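Probable ribosomal RNA small subunit methyltransferase (PDB 3DMH) transfers a methyl group from S-adenosylmethionine to the exocyclic N2 of a guanosine in 16S ribosomal RNA. Local coordinates at residues A[338-343]-A[364-369]; A[217-222]-A[245-250]. One frame throughout, in Å; residues are numbered along the deposited sequence.

Interaction 1 (338-343 with 364-369) borders guanosine, and interaction 2 (217-222 with 245-250) borders S-adenosylmethionine, where Ala246 and Leu247 touch the carboxylate end. Their centres lie 13 Å apart. Helix 214-227 joins them: Val339 CG1 meets Leu219 CD1 at 3.8 Å, and Val367 CG1 meets Ala222 CB at the same separation. As in other Rossmann-like methyltransferases, the two substrates meet at the C-terminal ends of the parallel strands. Between the ligands, the cofactor methyl carbon CE stands 4.7 Å from guanosine N2; interaction 1 thus borders the acceptor base, while interaction 2 borders the donor at its carboxylate, away from the methyl group.

Interaction 1. Residues A[338-343]-A[364-369]; sequences LVSNPF and EYKVLF. With GMP (guanosine), chain E.
Lys366 NZ donates to Pro342 O at 2.7 Å, reaching it from above the carbonyl plane, 60° out of it. Leu344 O accepts a second bond from the same ammonium and Glu347 OE2 adds a salt bridge, so one lysine ties strand 366-371 to the turn beyond strand 334-340 and to helix 346-354. The two strands are antiparallel neighbours in the 3-2-1-4-5-7-6 sheet of a class I methyltransferase, where the last strand slips in beside the fifth. Leu338 with Leu368 and Ser340 with Lys366 form hydrogen-bonded pairs, each with two backbone bonds. Between them sits the non-hydrogen-bonded pair Val339 and Val367, whose CG2 atoms meet at 3.9 Å on the face packed by helix 214-227. The opposite face carries the lysine: with CG between the backbone N and carbonyl carbon (chi1 68°) and the chain extended from there, its CE passes 3.7 Å from Ser340 OG. That hydroxyl donates to Asn341 O, 2.9 Å away, while Asn341 OD1 accepts from Phe343 N in an Asx turn. Both bonds are likely to stiffen the loop that receives guanosine. The base is read by the backbone here, as Asn341 N gives its hydrogen to guanosine O6 at 2.9 Å with an N-H...O angle of 162°. Asn341 CB lies 3.3 Å from N7, beside the same edge of the purine. Tyr365 meets the nucleoside with its ring edge rather than a face, CE1 standing 3.5 Å from the ribose O4'.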
ATOM      1  N   LEU A 338       3.902 -15.019  12.720  1.00 19.00           N
ATOM      2  CA  LEU A 338       3.386 -13.647  12.661  1.00 19.09           C
ATOM      3  C   LEU A 338       4.078 -12.794  13.711  1.00 19.13           C
ATOM      4  O   LEU A 338       4.278 -13.246  14.837  1.00 19.45           O
ATOM      5  CB  LEU A 338       1.876 -13.665  12.915  1.00 19.22           C
ATOM      6  CG  LEU A 338       1.140 -12.324  13.010  1.00 20.44           C
ATOM      7  CD1 LEU A 338      -0.311 -12.429  12.537  1.00 21.45           C
ATOM      8  CD2 LEU A 338       1.195 -11.826  14.453  1.00 21.60           C
ATOM      9  N   VAL A 339       4.444 -11.565  13.362  1.00 19.40           N
ATOM     10  CA  VAL A 339       5.084 -10.687  14.348  1.00 18.94           C
ATOM     11  C   VAL A 339       4.268  -9.409  14.503  1.00 19.08           C
ATOM     12  O   VAL A 339       3.778  -8.856  13.508  1.00 19.32           O
ATOM     13  CB  VAL A 339       6.574 -10.415  13.998  1.00 18.80           C
ATOM     14  CG1 VAL A 339       6.720  -9.665  12.671  1.00 18.88           C
ATOM     15  CG2 VAL A 339       7.285  -9.656  15.129  1.00 19.44           C
ATOM     16  N   SER A 340       4.108  -8.952  15.753  1.00 18.88           N
ATOM     17  CA  SER A 340       3.352  -7.737  16.001  1.00 19.47           C
ATOM     18  C   SER A 340       3.755  -7.039  17.295  1.00 19.21           C
ATOM     19  O   SER A 340       4.553  -7.550  18.071  1.00 19.49           O
ATOM     20  CB  SER A 340       1.855  -8.034  16.049  1.00 20.93           C
ATOM     21  OG  SER A 340       1.470  -8.581  17.283  1.00 22.79           O
ATOM     22  N   ASN A 341       3.182  -5.862  17.510  1.00 19.40           N
ATOM     23  CA  ASN A 341       3.277  -5.190  18.801  1.00 19.97           C
ATOM     24  C   ASN A 341       2.769  -6.151  19.886  1.00 20.03           C
ATOM     25  O   ASN A 341       1.805  -6.877  19.657  1.00 20.42           O
ATOM     26  CB  ASN A 341       2.435  -3.913  18.777  1.00 20.78           C
ATOM     27  CG  ASN A 341       2.419  -3.202  20.106  1.00 23.53           C
ATOM     28  OD1 ASN A 341       1.628  -3.536  21.000  1.00 27.20           O
ATOM     29  ND2 ASN A 341       3.308  -2.216  20.263  1.00 26.64           N
ATOM     30  N   PRO A 342       3.416  -6.170  21.065  1.00 20.06           N
ATOM     31  CA  PRO A 342       3.037  -7.130  22.111  1.00 20.04           C
ATOM     32  C   PRO A 342       1.569  -7.101  22.573  1.00 20.32           C
ATOM     33  O   PRO A 342       1.087  -8.105  23.107  1.00 21.27           O
ATOM     34  CB  PRO A 342       3.972  -6.759  23.275  1.00 20.88           C
ATOM     35  CG  PRO A 342       5.176  -6.198  22.581  1.00 20.78           C
ATOM     36  CD  PRO A 342       4.575  -5.355  21.483  1.00 20.02           C
ATOM     37  N   PHE A 343       0.870  -5.982  22.391  1.00 20.45           N
ATOM     38  CA  PHE A 343      -0.479  -5.856  22.950  1.00 20.39           C
ATOM     39  C   PHE A 343      -1.612  -5.906  21.912  1.00 21.48           C
ATOM     40  O   PHE A 343      -2.763  -5.590  22.238  1.00 22.81           O
ATOM     41  CB  PHE A 343      -0.620  -4.624  23.846  1.00 21.01           C
ATOM     42  CG  PHE A 343      -1.704  -4.766  24.879  1.00 20.19           C
ATOM     43  CD1 PHE A 343      -1.636  -5.768  25.843  1.00 20.18           C
ATOM     44  CD2 PHE A 343      -2.810  -3.913  24.874  1.00 19.89           C
ATOM     45  CE1 PHE A 343      -2.645  -5.915  26.793  1.00 17.56           C
ATOM     46  CE2 PHE A 343      -3.826  -4.046  25.822  1.00 19.53           C
ATOM     47  CZ  PHE A 343      -3.737  -5.043  26.797  1.00 20.51           C
ATOM     48  N   GLU A 364      10.257  -6.360  22.502  1.00 25.13           N
ATOM     49  CA  GLU A 364       9.779  -5.149  21.844  1.00 25.68           C
ATOM     50  C   GLU A 364       8.605  -5.514  20.941  1.00 23.91           C
ATOM     51  O   GLU A 364       7.676  -4.725  20.765  1.00 23.45           O
ATOM     52  CB  GLU A 364      10.874  -4.440  21.040  1.00 25.77           C
ATOM     53  CG  GLU A 364      10.481  -2.995  20.665  1.00 28.85           C
ATOM     54  CD  GLU A 364      11.565  -2.203  19.925  1.00 29.61           C
ATOM     55  OE1 GLU A 364      12.384  -2.801  19.179  1.00 34.72           O
ATOM     56  OE2 GLU A 364      11.573  -0.958  20.081  1.00 34.06           O
ATOM     57  N   TYR A 365       8.669  -6.722  20.385  1.00 23.31           N
ATOM     58  CA  TYR A 365       7.581  -7.296  19.593  1.00 22.24           C
ATOM     59  C   TYR A 365       7.332  -8.725  20.040  1.00 21.56           C
ATOM     60  O   TYR A 365       8.133  -9.313  20.782  1.00 20.35           O
ATOM     61  CB  TYR A 365       7.917  -7.293  18.095  1.00 22.94           C
ATOM     62  CG  TYR A 365       8.383  -5.951  17.620  1.00 24.22           C
ATOM     63  CD1 TYR A 365       7.472  -5.001  17.148  1.00 25.17           C
ATOM     64  CD2 TYR A 365       9.730  -5.612  17.677  1.00 25.52           C
ATOM     65  CE1 TYR A 365       7.914  -3.743  16.745  1.00 26.78           C
ATOM     66  CE2 TYR A 365      10.172  -4.378  17.273  1.00 26.26           C
ATOM     67  CZ  TYR A 365       9.269  -3.450  16.814  1.00 25.16           C
ATOM     68  OH  TYR A 365       9.741  -2.234  16.405  1.00 26.75           O
ATOM     69  N   LYS A 366       6.204  -9.275  19.618  1.00 20.86           N
ATOM     70  CA  LYS A 366       5.947 -10.693  19.823  1.00 20.99           C
ATOM     71  C   LYS A 366       5.870 -11.458  18.512  1.00 20.59           C
ATOM     72  O   LYS A 366       5.337 -10.961  17.517  1.00 19.66           O
ATOM     73  CB  LYS A 366       4.700 -10.937  20.690  1.00 21.91           C
ATOM     74  CG  LYS A 366       3.394 -10.563  20.072  1.00 22.40           C
ATOM     75  CD  LYS A 366       2.269 -10.817  21.047  1.00 21.98           C
ATOM     76  CE  LYS A 366       0.966 -10.269  20.492  1.00 22.01           C
ATOM     77  NZ  LYS A 366      -0.031 -10.056  21.579  1.00 20.12           N
ATOM     78  N   VAL A 367       6.446 -12.654  18.532  1.00 19.40           N
ATOM     79  CA  VAL A 367       6.353 -13.576  17.414  1.00 20.39           C
ATOM     80  C   VAL A 367       5.457 -14.724  17.838  1.00 19.98           C
ATOM     81  O   VAL A 367       5.753 -15.460  18.801  1.00 20.05           O
ATOM     82  CB  VAL A 367       7.733 -14.100  16.960  1.00 20.15           C
ATOM     83  CG1 VAL A 367       7.577 -15.046  15.776  1.00 21.06           C
ATOM     84  CG2 VAL A 367       8.664 -12.935  16.603  1.00 21.08           C
ATOM     85  N   LEU A 368       4.340 -14.847  17.130  1.00 19.80           N
ATOM     86  CA  LEU A 368       3.416 -15.947  17.344  1.00 19.99           C
ATOM     87  C   LEU A 368       3.602 -17.001  16.263  1.00 20.96           C
ATOM     88  O   LEU A 368       4.027 -16.693  15.142  1.00 20.54           O
ATOM     89  CB  LEU A 368       1.970 -15.443  17.371  1.00 20.43           C
ATOM     90  CG  LEU A 368       1.651 -14.399  18.453  1.00 20.59           C
ATOM     91  CD1 LEU A 368       0.202 -13.956  18.351  1.00 21.76           C
ATOM     92  CD2 LEU A 368       1.950 -14.900  19.858  1.00 22.13           C
ATOM     93  N   PHE A 369       3.268 -18.240  16.622  1.00 20.86           N
ATOM     94  CA  PHE A 369       3.468 -19.394  15.756  1.00 21.34           C
ATOM     95  C   PHE A 369       2.236 -20.277  15.817  1.00 21.86           C
ATOM     96  O   PHE A 369       1.601 -20.402  16.867  1.00 22.12           O
ATOM     97  CB  PHE A 369       4.705 -20.174  16.240  1.00 21.22           C
ATOM     98  CG  PHE A 369       4.892 -21.528  15.582  1.00 20.80           C
ATOM     99  CD1 PHE A 369       5.640 -21.656  14.417  1.00 22.44           C
ATOM    100  CD2 PHE A 369       4.343 -22.679  16.157  1.00 23.57           C
ATOM    101  CE1 PHE A 369       5.823 -22.908  13.809  1.00 22.20           C
ATOM    102  CE2 PHE A 369       4.524 -23.944  15.563  1.00 22.88           C
ATOM    103  CZ  PHE A 369       5.265 -24.057  14.387  1.00 22.77           C
TER
HETATM  104  C4' GMP E 385       8.062   0.826  17.167  1.00 35.04           C
HETATM  105  O4' GMP E 385       7.280  -0.287  16.717  1.00 34.35           O
HETATM  106  C3' GMP E 385       7.519   2.049  16.446  1.00 35.10           C
HETATM  107  O3' GMP E 385       8.359   2.287  15.310  1.00 37.19           O
HETATM  108  C2' GMP E 385       6.141   1.615  15.979  1.00 33.44           C
HETATM  109  O2' GMP E 385       5.752   2.296  14.786  1.00 35.73           O
HETATM  110  C1' GMP E 385       6.347   0.133  15.717  1.00 30.01           C
HETATM  111  N9  GMP E 385       5.147  -0.720  15.854  1.00 28.75           N
HETATM  112  C8  GMP E 385       4.090  -0.555  16.667  1.00 27.39           C
HETATM  113  N7  GMP E 385       3.194  -1.565  16.523  1.00 28.28           N
HETATM  114  C5  GMP E 385       3.696  -2.422  15.606  1.00 27.09           C
HETATM  115  C6  GMP E 385       3.275  -3.698  14.970  1.00 27.64           C
HETATM  116  O6  GMP E 385       2.197  -4.247  15.282  1.00 26.21           O
HETATM  117  N1  GMP E 385       4.096  -4.237  14.051  1.00 26.73           N
HETATM  118  C2  GMP E 385       5.274  -3.672  13.689  1.00 27.53           C
HETATM  119  N2  GMP E 385       6.068  -4.251  12.756  1.00 26.43           N
HETATM  120  N3  GMP E 385       5.721  -2.504  14.231  1.00 26.36           N
HETATM  121  C4  GMP E 385       4.987  -1.860  15.172  1.00 27.70           C

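Interaction 2. Residues A[217-222]-A[245-250]; sequences LLLLEA and GALTLP. With SAM (S-adenosylmethionine), chain D.
Leu220 drives its side chain from helix 214-227 against residues 246-250, at the loop leading into helix 248-253 and its Pro250, a worked case of close apolar fit without a single hydrogen bond across the contact. Its branch carbon CG rests 3.7 Å from Leu247 CD2, the two side chains crossing obliquely. Leu220 CD1 reaches further, to 3.8 Å from Pro250 CG, where leucine and proline lie at about a right angle. The same methyl sits 3.6 Å from Ala246 O, a buried carbonyl oxygen that has no polar partner in the model. An alanine in place of Leu220 would probably open a gap beside Leu247 CD2 and Pro250 CG, which would lose their contacts with its CG and CD1. Packing slackens at Leu219, whose CD2 comes only to 4.2 Å from Leu247 CD2, and the partly exposed Leu218 and Glu221 lie on parts of the helix that make no contact with 245-250. Leu247 works in two directions: CD2 meets the helix, while chi1 of -54° sets CG anti to the carbonyl carbon, 4.0 Å from the cofactor atom O. Ala246 CB approaches the other carboxylate oxygen, OXT, at 3.5 Å. Gly245, at backbone angles that call for glycine, ends the glycine-rich loop after strand 236-240, the first cofactor-binding motif of class I methyltransferases.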
ATOM      1  N   LEU A 217      13.268  -8.684  11.638  1.00 20.73           N
ATOM      2  CA  LEU A 217      14.464  -9.398  12.119  1.00 21.35           C
ATOM      3  C   LEU A 217      14.087 -10.419  13.188  1.00 21.03           C
ATOM      4  O   LEU A 217      14.566 -11.545  13.165  1.00 21.73           O
ATOM      5  CB  LEU A 217      15.517  -8.429  12.675  1.00 21.60           C
ATOM      6  CG  LEU A 217      16.168  -7.501  11.654  1.00 24.30           C
ATOM      7  CD1 LEU A 217      17.099  -6.522  12.351  1.00 25.38           C
ATOM      8  CD2 LEU A 217      16.933  -8.315  10.603  1.00 26.78           C
ATOM      9  N   LEU A 218      13.225 -10.026  14.119  1.00 20.58           N
ATOM     10  CA  LEU A 218      12.798 -10.922  15.203  1.00 20.90           C
ATOM     11  C   LEU A 218      12.047 -12.156  14.694  1.00 20.42           C
ATOM     12  O   LEU A 218      12.256 -13.270  15.189  1.00 20.07           O
ATOM     13  CB  LEU A 218      11.927 -10.166  16.201  1.00 21.29           C
ATOM     14  CG  LEU A 218      11.720 -10.852  17.552  1.00 21.12           C
ATOM     15  CD1 LEU A 218      13.047 -10.952  18.345  1.00 20.15           C
ATOM     16  CD2 LEU A 218      10.638 -10.124  18.355  1.00 21.55           C
ATOM     17  N   LEU A 219      11.177 -11.955  13.702  1.00 19.93           N
ATOM     18  CA  LEU A 219      10.460 -13.068  13.090  1.00 19.41           C
ATOM     19  C   LEU A 219      11.455 -14.042  12.465  1.00 19.71           C
ATOM     20  O   LEU A 219      11.355 -15.241  12.685  1.00 19.87           O
ATOM     21  CB  LEU A 219       9.471 -12.568  12.021  1.00 18.87           C
ATOM     22  CG  LEU A 219       8.573 -13.664  11.438  1.00 19.60           C
ATOM     23  CD1 LEU A 219       7.217 -13.055  11.050  1.00 18.22           C
ATOM     24  CD2 LEU A 219       9.203 -14.407  10.247  1.00 19.95           C
ATOM     25  N   LEU A 220      12.426 -13.517  11.719  1.00 20.10           N
ATOM     26  CA  LEU A 220      13.424 -14.362  11.036  1.00 20.12           C
ATOM     27  C   LEU A 220      14.297 -15.123  12.025  1.00 20.93           C
ATOM     28  O   LEU A 220      14.596 -16.298  11.810  1.00 19.83           O
ATOM     29  CB  LEU A 220      14.273 -13.544  10.056  1.00 20.75           C
ATOM     30  CG  LEU A 220      13.557 -13.016   8.801  1.00 20.42           C
ATOM     31  CD1 LEU A 220      14.497 -12.108   8.004  1.00 22.60           C
ATOM     32  CD2 LEU A 220      13.067 -14.175   7.940  1.00 23.76           C
ATOM     33  N   GLU A 221      14.681 -14.461  13.116  1.00 20.59           N
ATOM     34  CA  GLU A 221      15.433 -15.122  14.188  1.00 21.72           C
ATOM     35  C   GLU A 221      14.625 -16.264  14.798  1.00 21.21           C
ATOM     36  O   GLU A 221      15.149 -17.368  14.969  1.00 21.70           O
ATOM     37  CB  GLU A 221      15.869 -14.106  15.240  1.00 21.74           C
ATOM     38  CG  GLU A 221      16.883 -13.112  14.698  1.00 26.65           C
ATOM     39  CD  GLU A 221      17.091 -11.904  15.599  1.00 31.37           C
ATOM     40  OE1 GLU A 221      16.215 -11.613  16.445  1.00 32.90           O
ATOM     41  OE2 GLU A 221      18.131 -11.233  15.440  1.00 33.61           O
ATOM     42  N   ALA A 222      13.350 -16.009  15.091  1.00 20.95           N
ATOM     43  CA  ALA A 222      12.469 -17.022  15.671  1.00 20.85           C
ATOM     44  C   ALA A 222      12.291 -18.189  14.699  1.00 21.15           C
ATOM     45  O   ALA A 222      12.307 -19.354  15.103  1.00 20.59           O
ATOM     46  CB  ALA A 222      11.116 -16.424  16.024  1.00 20.50           C
ATOM     47  N   GLY A 245      10.834  -6.538   0.775  1.00 19.42           N
ATOM     48  CA  GLY A 245      11.435  -7.856   0.898  1.00 20.44           C
ATOM     49  C   GLY A 245      12.274  -8.200   2.109  1.00 19.65           C
ATOM     50  O   GLY A 245      13.088  -9.118   2.031  1.00 20.62           O
ATOM     51  N   ALA A 246      12.038  -7.528   3.241  1.00 19.84           N
ATOM     52  CA  ALA A 246      12.813  -7.838   4.461  1.00 20.35           C
ATOM     53  C   ALA A 246      12.730  -9.315   4.857  1.00 20.60           C
ATOM     54  O   ALA A 246      13.719  -9.891   5.304  1.00 20.07           O
ATOM     55  CB  ALA A 246      12.400  -6.943   5.624  1.00 21.36           C
ATOM     56  N   LEU A 247      11.559  -9.934   4.684  1.00 20.24           N
ATOM     57  CA  LEU A 247      11.412 -11.390   4.912  1.00 19.79           C
ATOM     58  C   LEU A 247      11.685 -12.197   3.642  1.00 19.82           C
ATOM     59  O   LEU A 247      12.273 -13.281   3.686  1.00 20.47           O
ATOM     60  CB  LEU A 247      10.015 -11.737   5.443  1.00 20.00           C
ATOM     61  CG  LEU A 247       9.555 -10.984   6.694  1.00 20.02           C
ATOM     62  CD1 LEU A 247       8.144 -11.388   7.102  1.00 20.30           C
ATOM     63  CD2 LEU A 247      10.517 -11.193   7.872  1.00 20.66           C
ATOM     64  N   THR A 248      11.229 -11.653   2.516  1.00 20.52           N
ATOM     65  CA  THR A 248      11.274 -12.345   1.228  1.00 20.58           C
ATOM     66  C   THR A 248      12.692 -12.688   0.784  1.00 20.53           C
ATOM     67  O   THR A 248      12.957 -13.815   0.378  1.00 20.68           O
ATOM     68  CB  THR A 248      10.644 -11.471   0.125  1.00 20.51           C
ATOM     69  OG1 THR A 248       9.484 -10.776   0.642  1.00 25.04           O
ATOM     70  CG2 THR A 248      10.321 -12.325  -1.122  1.00 23.31           C
ATOM     71  N   LEU A 249      13.587 -11.711   0.844  1.00 19.92           N
ATOM     72  CA  LEU A 249      14.953 -11.926   0.335  1.00 19.96           C
ATOM     73  C   LEU A 249      15.713 -12.975   1.144  1.00 20.15           C
ATOM     74  O   LEU A 249      16.244 -13.923   0.551  1.00 19.95           O
ATOM     75  CB  LEU A 249      15.744 -10.606   0.208  1.00 20.52           C
ATOM     76  CG  LEU A 249      15.683  -9.926  -1.173  1.00 19.58           C
ATOM     77  CD1 LEU A 249      14.294  -9.382  -1.500  1.00 21.81           C
ATOM     78  CD2 LEU A 249      16.716  -8.808  -1.265  1.00 20.66           C
ATOM     79  N   PRO A 250      15.759 -12.828   2.491  1.00 20.01           N
ATOM     80  CA  PRO A 250      16.430 -13.864   3.295  1.00 20.17           C
ATOM     81  C   PRO A 250      15.836 -15.252   3.091  1.00 19.98           C
ATOM     82  O   PRO A 250      16.586 -16.209   2.946  1.00 20.85           O
ATOM     83  CB  PRO A 250      16.205 -13.389   4.733  1.00 19.82           C
ATOM     84  CG  PRO A 250      16.096 -11.921   4.611  1.00 20.45           C
ATOM     85  CD  PRO A 250      15.301 -11.716   3.342  1.00 21.06           C
TER
HETATM   86  N   SAM D 384       7.087  -7.754   5.039  1.00 16.82           N
HETATM   87  CA  SAM D 384       7.666  -6.367   5.007  1.00 17.87           C
HETATM   88  C   SAM D 384       8.654  -6.220   6.144  1.00 18.59           C
HETATM   89  O   SAM D 384       8.632  -7.112   7.004  1.00 19.76           O
HETATM   90  OXT SAM D 384       9.399  -5.227   6.190  1.00 19.44           O
HETATM   91  CB  SAM D 384       6.576  -5.304   5.168  1.00 17.79           C
HETATM   92  CG  SAM D 384       5.759  -5.379   6.460  1.00 17.65           C
HETATM   93  SD  SAM D 384       4.585  -3.992   6.587  1.00 19.20           S
HETATM   94  CE  SAM D 384       4.289  -3.928   8.377  1.00 19.57           C
HETATM   95  C5' SAM D 384       2.989  -4.647   6.017  1.00 17.16           C
HETATM   96  C4' SAM D 384       2.908  -4.738   4.502  1.00 15.33           C
HETATM   97  O4' SAM D 384       1.575  -5.161   4.228  1.00 13.93           O
HETATM   98  C3' SAM D 384       3.149  -3.417   3.758  1.00 14.02           C
HETATM   99  O3' SAM D 384       4.173  -3.544   2.779  1.00 13.83           O
HETATM  100  C2' SAM D 384       1.779  -3.104   3.148  1.00 13.48           C
HETATM  101  O2' SAM D 384       1.807  -2.365   1.942  1.00 14.54           O
HETATM  102  C1' SAM D 384       1.236  -4.524   3.012  1.00 13.93           C
HETATM  103  N9  SAM D 384      -0.201  -4.534   2.816  1.00 11.94           N
HETATM  104  C8  SAM D 384      -1.158  -3.647   3.303  1.00 13.52           C
HETATM  105  N7  SAM D 384      -2.386  -4.055   2.899  1.00 12.59           N
HETATM  106  C5  SAM D 384      -2.213  -5.192   2.137  1.00 11.05           C
HETATM  107  C6  SAM D 384      -3.091  -6.021   1.429  1.00 11.86           C
HETATM  108  N6  SAM D 384      -4.405  -5.765   1.382  1.00 12.42           N
HETATM  109  N1  SAM D 384      -2.559  -7.101   0.764  1.00 12.34           N
HETATM  110  C2  SAM D 384      -1.208  -7.365   0.772  1.00 12.71           C
HETATM  111  N3  SAM D 384      -0.306  -6.527   1.418  1.00 12.22           N
HETATM  112  C4  SAM D 384      -0.833  -5.479   2.091  1.00 11.34           C